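Local coordinates for protein VIN1 (Oscarella pearsei, PDB 6BFI) that probably binds actin filaments and may play a role in cell-cell adhesion, as a sponge member of the vinculin family, at residues A294-I299 / Q327-L332; A412-L417 / D447-V452; R457-N462 / Q466-Y471. All coordinates share one frame; numbering follows the deposited sequence.

Interaction 1. Residues A294-I299 / Q327-L332; sequences AVRKCI and QILKEL
Leu329 lies over one face of the Arg296 guanidinium, with CD2 of Leu329 above its centre and 3.8 Å from the plane. The same methyl meets the base of the arginine chain, and Arg296 CG and Leu329 CD2 are 3.6 Å apart. The arginine chain and the leucine point opposite ways as they pass. CG of Arg296 is anti to the carbonyl carbon (chi1 -73°), and the chain is extended from CG to NE. This carries the guanidinium over to helix 312-338, where NH2 makes a salt bridge with Glu333. The bridge and the methyl together probably limit the turning of the guanidinium. With an alanine here, Glu333 would probably be left without its charged mate and Leu329 would lose cover along one flank. The other leucine branch serves the buried side, where Leu329 CD1 touches Val295 CG1 at 3.7 Å. Ile299 adds a looser contact, with 4.2 Å from its CD1 to Leu329 CD2. One leucine thus meets three side chains of helix 289-306. The two segments are antiparallel at 163°, and their axes come no closer than 11.6 Å. Helix 268-283 packs on Val295 through Ala278 and Leu282. Helix 344-375 packs on Cys298 through Leu357 and on Leu332 through Leu349. The four helices pack as a bundle, consistent with the helical-bundle build of the vinculin family.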
loop_
_atom_site.group_PDB
_atom_site.type_symbol
_atom_site.label_atom_id
_atom_site.label_comp_id
_atom_site.label_asym_id
_atom_site.label_seq_id
_atom_site.Cartn_x
_atom_site.Cartn_y
_atom_site.Cartn_z
ATOM N N ALA A 294 -18.862 15.982 -11.661
ATOM C CA ALA A 294 -17.509 15.434 -11.617
ATOM C C ALA A 294 -16.490 16.424 -12.178
ATOM O O ALA A 294 -15.393 16.584 -11.623
ATOM C CB ALA A 294 -17.455 14.111 -12.380
ATOM N N VAL A 295 -16.838 17.101 -13.276
ATOM C CA VAL A 295 -15.944 18.101 -13.857
ATOM C C VAL A 295 -15.673 19.217 -12.858
ATOM O O VAL A 295 -14.533 19.679 -12.712
ATOM C CB VAL A 295 -16.536 18.649 -15.170
ATOM C CG1 VAL A 295 -15.704 19.813 -15.683
ATOM C CG2 VAL A 295 -16.620 17.551 -16.217
ATOM N N ARG A 296 -16.712 19.664 -12.146
ATOM C CA ARG A 296 -16.524 20.718 -11.155
ATOM C C ARG A 296 -15.640 20.245 -10.007
ATOM O O ARG A 296 -14.839 21.023 -9.472
ATOM C CB ARG A 296 -17.879 21.206 -10.643
ATOM C CG ARG A 296 -18.636 22.047 -11.666
ATOM C CD ARG A 296 -19.903 22.666 -11.096
ATOM N NE ARG A 296 -20.356 23.795 -11.906
ATOM C CZ ARG A 296 -21.170 23.690 -12.953
ATOM N NH1 ARG A 296 -21.631 22.503 -13.324
ATOM N NH2 ARG A 296 -21.525 24.774 -13.630
ATOM N N LYS A 297 -15.757 18.970 -9.622
ATOM C CA LYS A 297 -14.832 18.425 -8.632
ATOM C C LYS A 297 -13.397 18.452 -9.149
ATOM O O LYS A 297 -12.462 18.750 -8.395
ATOM C CB LYS A 297 -15.236 17.000 -8.249
ATOM C CG LYS A 297 -16.598 16.889 -7.591
ATOM C CD LYS A 297 -16.784 15.521 -6.953
ATOM C CE LYS A 297 -18.232 15.287 -6.555
ATOM N NZ LYS A 297 -18.767 16.375 -5.691
ATOM N N CYS A 298 -13.204 18.147 -10.435
ATOM C CA CYS A 298 -11.861 18.208 -11.006
ATOM C C CYS A 298 -11.325 19.636 -11.004
ATOM O O CYS A 298 -10.129 19.858 -10.779
ATOM C CB CYS A 298 -11.866 17.634 -12.420
ATOM S SG CYS A 298 -12.220 15.865 -12.481
ATOM N N ILE A 299 -12.197 20.617 -11.249
ATOM C CA ILE A 299 -11.782 22.015 -11.157
ATOM C C ILE A 299 -11.371 22.352 -9.728
ATOM O O ILE A 299 -10.370 23.044 -9.501
ATOM C CB ILE A 299 -12.907 22.937 -11.661
ATOM C CG1 ILE A 299 -13.196 22.665 -13.141
ATOM C CG2 ILE A 299 -12.542 24.397 -11.446
ATOM C CD1 ILE A 299 -14.346 23.481 -13.701
ATOM N N GLN A 327 -15.974 28.556 -17.493
ATOM C CA GLN A 327 -16.654 29.279 -18.563
ATOM C C GLN A 327 -17.242 28.317 -19.591
ATOM O O GLN A 327 -18.395 28.476 -20.018
ATOM C CB GLN A 327 -15.689 30.259 -19.231
ATOM C CG GLN A 327 -16.336 31.155 -20.271
ATOM C CD GLN A 327 -17.333 32.127 -19.670
ATOM O OE1 GLN A 327 -17.274 32.440 -18.479
ATOM N NE2 GLN A 327 -18.260 32.608 -20.493
ATOM N N ILE A 328 -16.466 27.306 -19.993
ATOM C CA ILE A 328 -16.983 26.300 -20.918
ATOM C C ILE A 328 -18.203 25.605 -20.324
ATOM O O ILE A 328 -19.166 25.291 -21.036
ATOM C CB ILE A 328 -15.879 25.291 -21.288
ATOM C CG1 ILE A 328 -14.767 25.984 -22.079
ATOM C CG2 ILE A 328 -16.452 24.136 -22.093
ATOM C CD1 ILE A 328 -13.716 25.033 -22.611
ATOM N N LEU A 329 -18.190 25.365 -19.010
ATOM C CA LEU A 329 -19.336 24.728 -18.367
ATOM C C LEU A 329 -20.570 25.619 -18.429
ATOM O O LEU A 329 -21.676 25.140 -18.712
ATOM C CB LEU A 329 -18.999 24.374 -16.919
ATOM C CG LEU A 329 -18.622 22.912 -16.668
ATOM C CD1 LEU A 329 -17.499 22.471 -17.593
ATOM C CD2 LEU A 329 -18.234 22.702 -15.212
ATOM N N LYS A 330 -20.402 26.917 -18.165
ATOM C CA LYS A 330 -21.527 27.840 -18.276
ATOM C C LYS A 330 -22.079 27.864 -19.696
ATOM O O LYS A 330 -23.300 27.884 -19.896
ATOM C CB LYS A 330 -21.098 29.240 -17.837
ATOM C CG LYS A 330 -20.579 29.298 -16.410
ATOM C CD LYS A 330 -19.591 30.438 -16.222
ATOM C CE LYS A 330 -18.881 30.336 -14.880
ATOM N NZ LYS A 330 -17.795 31.346 -14.741
ATOM N N GLU A 331 -21.192 27.846 -20.695
ATOM C CA GLU A 331 -21.642 27.819 -22.085
ATOM C C GLU A 331 -22.414 26.540 -22.394
ATOM O O GLU A 331 -23.445 26.577 -23.079
ATOM C CB GLU A 331 -20.445 27.969 -23.023
ATOM C CG GLU A 331 -19.788 29.341 -22.966
ATOM C CD GLU A 331 -18.549 29.439 -23.837
ATOM O OE1 GLU A 331 -17.626 28.616 -23.661
ATOM O OE2 GLU A 331 -18.501 30.337 -24.703
ATOM N N LEU A 332 -21.937 25.398 -21.893
ATOM C CA LEU A 332 -22.642 24.141 -22.120
ATOM C C LEU A 332 -24.014 24.146 -21.460
ATOM O O LEU A 332 -24.991 23.653 -22.037
ATOM C CB LEU A 332 -21.810 22.967 -21.608
ATOM C CG LEU A 332 -20.745 22.430 -22.563
ATOM C CD1 LEU A 332 -19.915 21.357 -21.876
ATOM C CD2 LEU A 332 -21.392 21.887 -23.828
#

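Interaction 2. Residues A412-L417 / D447-V452; sequences AHTARL and DISTAV
Thr414 and Ser449 form a buried polar pair between two successive helices, 399-427 and 432-449, in the all-helical fold of this vinculin homolog. Their hydroxyls are hydrogen-bonded, with 2.9 Å between Thr414 OG1 and Ser449 OG. The bond joins the two side chains directly across the helix pair. Thr414 holds OG1 anti to the backbone N (chi1 179°), and this sends the oxygen across to the serine. Its methyl comes alongside, with Thr414 CG2 at 4.0 Å from Ser449 CB. Both residues are small, and their CA atoms lie 7.2 Å apart. Ser449 OG sits beside its own backbone N (chi1 -63°). There it also bonds to the carbonyl oxygen of Leu445, one turn back on its own helix. That bond probably steadies the serine for the threonine. Trp479 NE1 of helix 466-493 adds weak hydrogen bonds to both hydroxyls, so the buried polar atoms have several partners. Close by, Thr450 folds back on its own chain. Its OG1 bonds Asp447 O at 2.6 Å, in the carbonyl plane. Thr450 N bonds the same oxygen at 3.1 Å, so two donors grip it. Asp447 also bonds the hydroxyl of Tyr233 through OD2. The contact is narrow but enclosed. Leu445 touches both Thr414 and Leu417. Helix 466-493 closes one side, with Trp479 against Leu417 and Val452. Helix 224-249 brings Tyr233 onto Ile448, Thr450 and Ala451. Helix 381-390 places Pro382 on His413, and Ile383 and Leu386 on Val452.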
loop_
_atom_site.group_PDB
_atom_site.type_symbol
_atom_site.label_atom_id
_atom_site.label_comp_id
_atom_site.label_asym_id
_atom_site.label_seq_id
_atom_site.Cartn_x
_atom_site.Cartn_y
_atom_site.Cartn_z
ATOM N N ALA A 412 12.266 23.911 9.056
ATOM C CA ALA A 412 11.435 24.288 7.915
ATOM C C ALA A 412 11.727 23.417 6.700
ATOM O O ALA A 412 10.815 23.103 5.922
ATOM C CB ALA A 412 11.642 25.765 7.577
ATOM N N HIS A 413 12.984 23.000 6.530
ATOM C CA HIS A 413 13.342 22.150 5.399
ATOM C C HIS A 413 12.632 20.800 5.475
ATOM O O HIS A 413 11.891 20.418 4.562
ATOM C CB HIS A 413 14.860 21.967 5.349
ATOM C CG HIS A 413 15.326 21.056 4.257
ATOM N ND1 HIS A 413 15.163 21.349 2.920
ATOM C CD2 HIS A 413 15.957 19.858 4.305
ATOM C CE1 HIS A 413 15.672 20.371 2.192
ATOM N NE2 HIS A 413 16.159 19.454 3.008
ATOM N N THR A 414 12.844 20.063 6.569
ATOM C CA THR A 414 12.226 18.745 6.685
ATOM C C THR A 414 10.704 18.833 6.732
ATOM O O THR A 414 10.018 17.958 6.180
ATOM C CB THR A 414 12.765 18.012 7.917
ATOM O OG1 THR A 414 12.134 16.731 8.029
ATOM C CG2 THR A 414 12.515 18.813 9.190
ATOM N N ALA A 415 10.156 19.880 7.355
ATOM C CA ALA A 415 8.713 20.085 7.293
ATOM C C ALA A 415 8.246 20.235 5.850
ATOM O O ALA A 415 7.201 19.694 5.466
ATOM C CB ALA A 415 8.313 21.309 8.117
ATOM N N ARG A 416 9.020 20.953 5.030
ATOM C CA ARG A 416 8.652 21.119 3.628
ATOM C C ARG A 416 8.729 19.797 2.874
ATOM O O ARG A 416 7.871 19.508 2.028
ATOM C CB ARG A 416 9.548 22.165 2.970
ATOM C CG ARG A 416 9.183 22.474 1.531
ATOM C CD ARG A 416 7.799 23.094 1.432
ATOM N NE ARG A 416 7.555 23.640 0.102
ATOM C CZ ARG A 416 6.533 24.431 -0.207
ATOM N NH1 ARG A 416 5.651 24.775 0.721
ATOM N NH2 ARG A 416 6.399 24.886 -1.445
ATOM N N LEU A 417 9.751 18.984 3.159
ATOM C CA LEU A 417 9.840 17.667 2.531
ATOM C C LEU A 417 8.606 16.830 2.843
ATOM O O LEU A 417 8.003 16.231 1.942
ATOM C CB LEU A 417 11.103 16.940 2.992
ATOM C CG LEU A 417 12.447 17.520 2.560
ATOM C CD1 LEU A 417 13.578 16.623 3.045
ATOM C CD2 LEU A 417 12.498 17.701 1.048
ATOM N N ASP A 447 8.927 12.236 12.675
ATOM C CA ASP A 447 9.237 11.684 13.989
ATOM C C ASP A 447 10.738 11.694 14.258
ATOM O O ASP A 447 11.183 12.156 15.315
ATOM C CB ASP A 447 8.673 10.269 14.108
ATOM C CG ASP A 447 8.919 9.659 15.473
ATOM O OD1 ASP A 447 8.248 10.078 16.441
ATOM O OD2 ASP A 447 9.780 8.761 15.577
ATOM N N ILE A 448 11.537 11.194 13.311
ATOM C CA ILE A 448 12.984 11.198 13.510
ATOM C C ILE A 448 13.530 12.618 13.450
ATOM O O ILE A 448 14.569 12.919 14.050
ATOM C CB ILE A 448 13.681 10.276 12.491
ATOM C CG1 ILE A 448 15.169 10.134 12.823
ATOM C CG2 ILE A 448 13.511 10.803 11.075
ATOM C CD1 ILE A 448 15.444 9.735 14.264
ATOM N N SER A 449 12.840 13.519 12.747
ATOM C CA SER A 449 13.271 14.912 12.721
ATOM C C SER A 449 13.152 15.560 14.094
ATOM O O SER A 449 13.895 16.501 14.401
ATOM C CB SER A 449 12.461 15.697 11.689
ATOM O OG SER A 449 12.674 15.194 10.381
ATOM N N THR A 450 12.233 15.074 14.939
ATOM C CA THR A 450 12.134 15.638 16.285
ATOM C C THR A 450 13.407 15.439 17.107
ATOM O O THR A 450 13.614 16.162 18.089
ATOM C CB THR A 450 10.951 15.036 17.049
ATOM O OG1 THR A 450 11.228 13.666 17.373
ATOM C CG2 THR A 450 9.677 15.119 16.220
ATOM N N ALA A 451 14.265 14.491 16.735
ATOM C CA ALA A 451 15.447 14.163 17.522
ATOM C C ALA A 451 16.728 14.794 16.990
ATOM O O ALA A 451 17.780 14.647 17.620
ATOM C CB ALA A 451 15.623 12.644 17.599
ATOM N N VAL A 452 16.668 15.496 15.859
ATOM C CA VAL A 452 17.882 16.015 15.237
ATOM C C VAL A 452 18.405 17.234 15.990
ATOM O O VAL A 452 19.591 17.313 16.328
ATOM C CB VAL A 452 17.621 16.326 13.752
ATOM C CG1 VAL A 452 18.739 17.175 13.175
ATOM C CG2 VAL A 452 17.472 15.031 12.967
#

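Interaction 3. Residues R457-N462 / Q466-Y471; sequences RVVLEN and QAAKDY
Val459 keeps CG1 anti to the backbone N (chi1 169°), which leaves CG2 anti to the carbonyl carbon and facing Ala468. Val458 is turned alike, but there CG1, the branch anti to the backbone N (chi1 175°), does the touching. The two valines meet one alanine. Val459 CG2 is 3.9 Å from Ala468 CB, and Val458 CG1 is 4.0 Å from that same CB. The Val459 methyl also presses on the backbone. It is closest to the carbonyl, with 3.2 Å from Val459 CG2 to Ala468 O, and lies 3.8 Å from Lys469 N. Such closeness suits an alanine, and the CA atoms of Val459 and Ala468 are 5.6 Å apart. The contact is apolar and closes a tight hairpin of two helices, 452-460 and 466-493, joined by a short turn. Glu461 is the first residue to leave helical angles. Asn462 then folds back, and its ND2 makes a weak hydrogen bond to Val458 O, 3.4 Å long and bent to 130°. Its stronger partner is the carbonyl oxygen of Ser222, which ties the turn to a separate part of the chain. Helix 224-249 lies against Val458 through Asp226 and Ala227. Helix 185-215 meets Asn462 through Val215, and it meets Tyr471 through Ser207 and Ser208. Helix 399-427 covers Leu460 with Gln400 and Phe403.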
loop_
_atom_site.group_PDB
_atom_site.type_symbol
_atom_site.label_atom_id
_atom_site.label_comp_id
_atom_site.label_asym_id
_atom_site.label_seq_id
_atom_site.Cartn_x
_atom_site.Cartn_y
_atom_site.Cartn_z
ATOM N N ARG A 457 22.206 19.971 19.643
ATOM C CA ARG A 457 22.332 20.901 20.756
ATOM C C ARG A 457 23.159 20.314 21.894
ATOM O O ARG A 457 23.830 21.062 22.612
ATOM C CB ARG A 457 20.949 21.315 21.264
ATOM C CG ARG A 457 20.941 22.641 22.014
ATOM C CD ARG A 457 19.546 23.026 22.481
ATOM N NE ARG A 457 18.625 23.246 21.370
ATOM C CZ ARG A 457 18.430 24.425 20.786
ATOM N NH1 ARG A 457 19.096 25.495 21.203
ATOM N NH2 ARG A 457 17.569 24.536 19.783
ATOM N N VAL A 458 23.128 18.990 22.074
ATOM C CA VAL A 458 24.031 18.362 23.031
ATOM C C VAL A 458 25.472 18.511 22.570
ATOM O O VAL A 458 26.369 18.793 23.377
ATOM C CB VAL A 458 23.666 16.882 23.248
ATOM C CG1 VAL A 458 24.690 16.214 24.167
ATOM C CG2 VAL A 458 22.268 16.754 23.827
ATOM N N VAL A 459 25.723 18.323 21.272
ATOM C CA VAL A 459 27.081 18.518 20.772
ATOM C C VAL A 459 27.502 19.975 20.919
ATOM O O VAL A 459 28.636 20.269 21.317
ATOM C CB VAL A 459 27.195 18.041 19.314
ATOM C CG1 VAL A 459 28.520 18.492 18.712
ATOM C CG2 VAL A 459 27.080 16.536 19.256
ATOM N N LEU A 460 26.591 20.906 20.621
ATOM C CA LEU A 460 26.919 22.327 20.671
ATOM C C LEU A 460 27.419 22.740 22.052
ATOM O O LEU A 460 28.337 23.560 22.166
ATOM C CB LEU A 460 25.697 23.159 20.284
ATOM C CG LEU A 460 25.856 24.677 20.396
ATOM C CD1 LEU A 460 26.777 25.209 19.304
ATOM C CD2 LEU A 460 24.504 25.371 20.361
ATOM N N GLU A 461 26.831 22.182 23.110
ATOM C CA GLU A 461 27.169 22.559 24.476
ATOM C C GLU A 461 28.089 21.547 25.155
ATOM O O GLU A 461 28.211 21.555 26.386
ATOM C CB GLU A 461 25.890 22.758 25.291
ATOM C CG GLU A 461 25.135 24.029 24.918
ATOM C CD GLU A 461 23.651 23.798 24.714
ATOM O OE1 GLU A 461 23.096 22.880 25.354
ATOM O OE2 GLU A 461 23.039 24.534 23.909
ATOM N N ASN A 462 28.751 20.687 24.375
ATOM C CA ASN A 462 29.694 19.702 24.910
ATOM C C ASN A 462 30.757 19.410 23.860
ATOM O O ASN A 462 30.841 18.299 23.328
ATOM C CB ASN A 462 28.966 18.421 25.320
ATOM C CG ASN A 462 28.219 18.567 26.629
ATOM O OD1 ASN A 462 28.773 19.041 27.619
ATOM N ND2 ASN A 462 26.953 18.163 26.641
ATOM N N GLN A 466 33.205 13.054 22.494
ATOM C CA GLN A 466 33.168 12.260 21.272
ATOM C C GLN A 466 31.887 11.441 21.173
ATOM O O GLN A 466 31.365 11.244 20.070
ATOM C CB GLN A 466 34.394 11.349 21.201
ATOM C CG GLN A 466 34.592 10.662 19.857
ATOM C CD GLN A 466 35.127 11.598 18.783
ATOM O OE1 GLN A 466 35.272 12.800 19.003
ATOM N NE2 GLN A 466 35.429 11.044 17.614
ATOM N N ALA A 467 31.368 10.958 22.306
ATOM C CA ALA A 467 30.146 10.161 22.279
ATOM C C ALA A 467 28.973 10.962 21.729
ATOM O O ALA A 467 28.197 10.458 20.908
ATOM C CB ALA A 467 29.829 9.638 23.679
ATOM N N ALA A 468 28.827 12.214 22.171
ATOM C CA ALA A 468 27.768 13.065 21.637
ATOM C C ALA A 468 27.962 13.305 20.147
ATOM O O ALA A 468 26.987 13.366 19.387
ATOM C CB ALA A 468 27.726 14.392 22.394
ATOM N N LYS A 469 29.216 13.434 19.710
ATOM C CA LYS A 469 29.504 13.624 18.292
ATOM C C LYS A 469 29.057 12.416 17.477
ATOM O O LYS A 469 28.376 12.558 16.452
ATOM C CB LYS A 469 30.999 13.880 18.107
ATOM C CG LYS A 469 31.434 14.189 16.686
ATOM C CD LYS A 469 32.942 14.382 16.636
ATOM C CE LYS A 469 33.391 15.061 15.354
ATOM N NZ LYS A 469 34.847 15.381 15.395
ATOM N N ASP A 470 29.428 11.213 17.926
ATOM C CA ASP A 470 29.063 10.002 17.200
ATOM C C ASP A 470 27.555 9.789 17.209
ATOM O O ASP A 470 26.981 9.322 16.217
ATOM C CB ASP A 470 29.779 8.792 17.802
ATOM C CG ASP A 470 31.266 9.030 17.995
ATOM O OD1 ASP A 470 31.794 10.006 17.420
ATOM O OD2 ASP A 470 31.907 8.241 18.720
ATOM N N TYR A 471 26.893 10.131 18.318
ATOM C CA TYR A 471 25.443 9.994 18.362
ATOM C C TYR A 471 24.769 10.975 17.411
ATOM O O TYR A 471 23.815 10.611 16.710
ATOM C CB TYR A 471 24.928 10.187 19.787
ATOM C CG TYR A 471 23.459 9.860 19.926
ATOM C CD1 TYR A 471 23.014 8.547 19.862
ATOM C CD2 TYR A 471 22.517 10.863 20.112
ATOM C CE1 TYR A 471 21.672 8.241 19.980
ATOM C CE2 TYR A 471 21.175 10.568 20.234
ATOM C CZ TYR A 471 20.756 9.254 20.165
ATOM O OH TYR A 471 19.418 8.950 20.284
#

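Interactions 2 and 3 are neighbours. Their centres are 19 Å apart and their nearest atoms about 5 Å, without touching. Val452, in the second segment of interaction 2, opens helix 452-460, which carries the first segment of interaction 3. Helix 466-493 holds the second segment of interaction 3 and also supplies Trp479 to interaction 2. Helix 224-249 packs on both. Interaction 1 stands apart among other helices. Its centre is 40 Å from that of interaction 2 and 58 Å from that of interaction 3. The three follow one another along the chain, each joining consecutive helices.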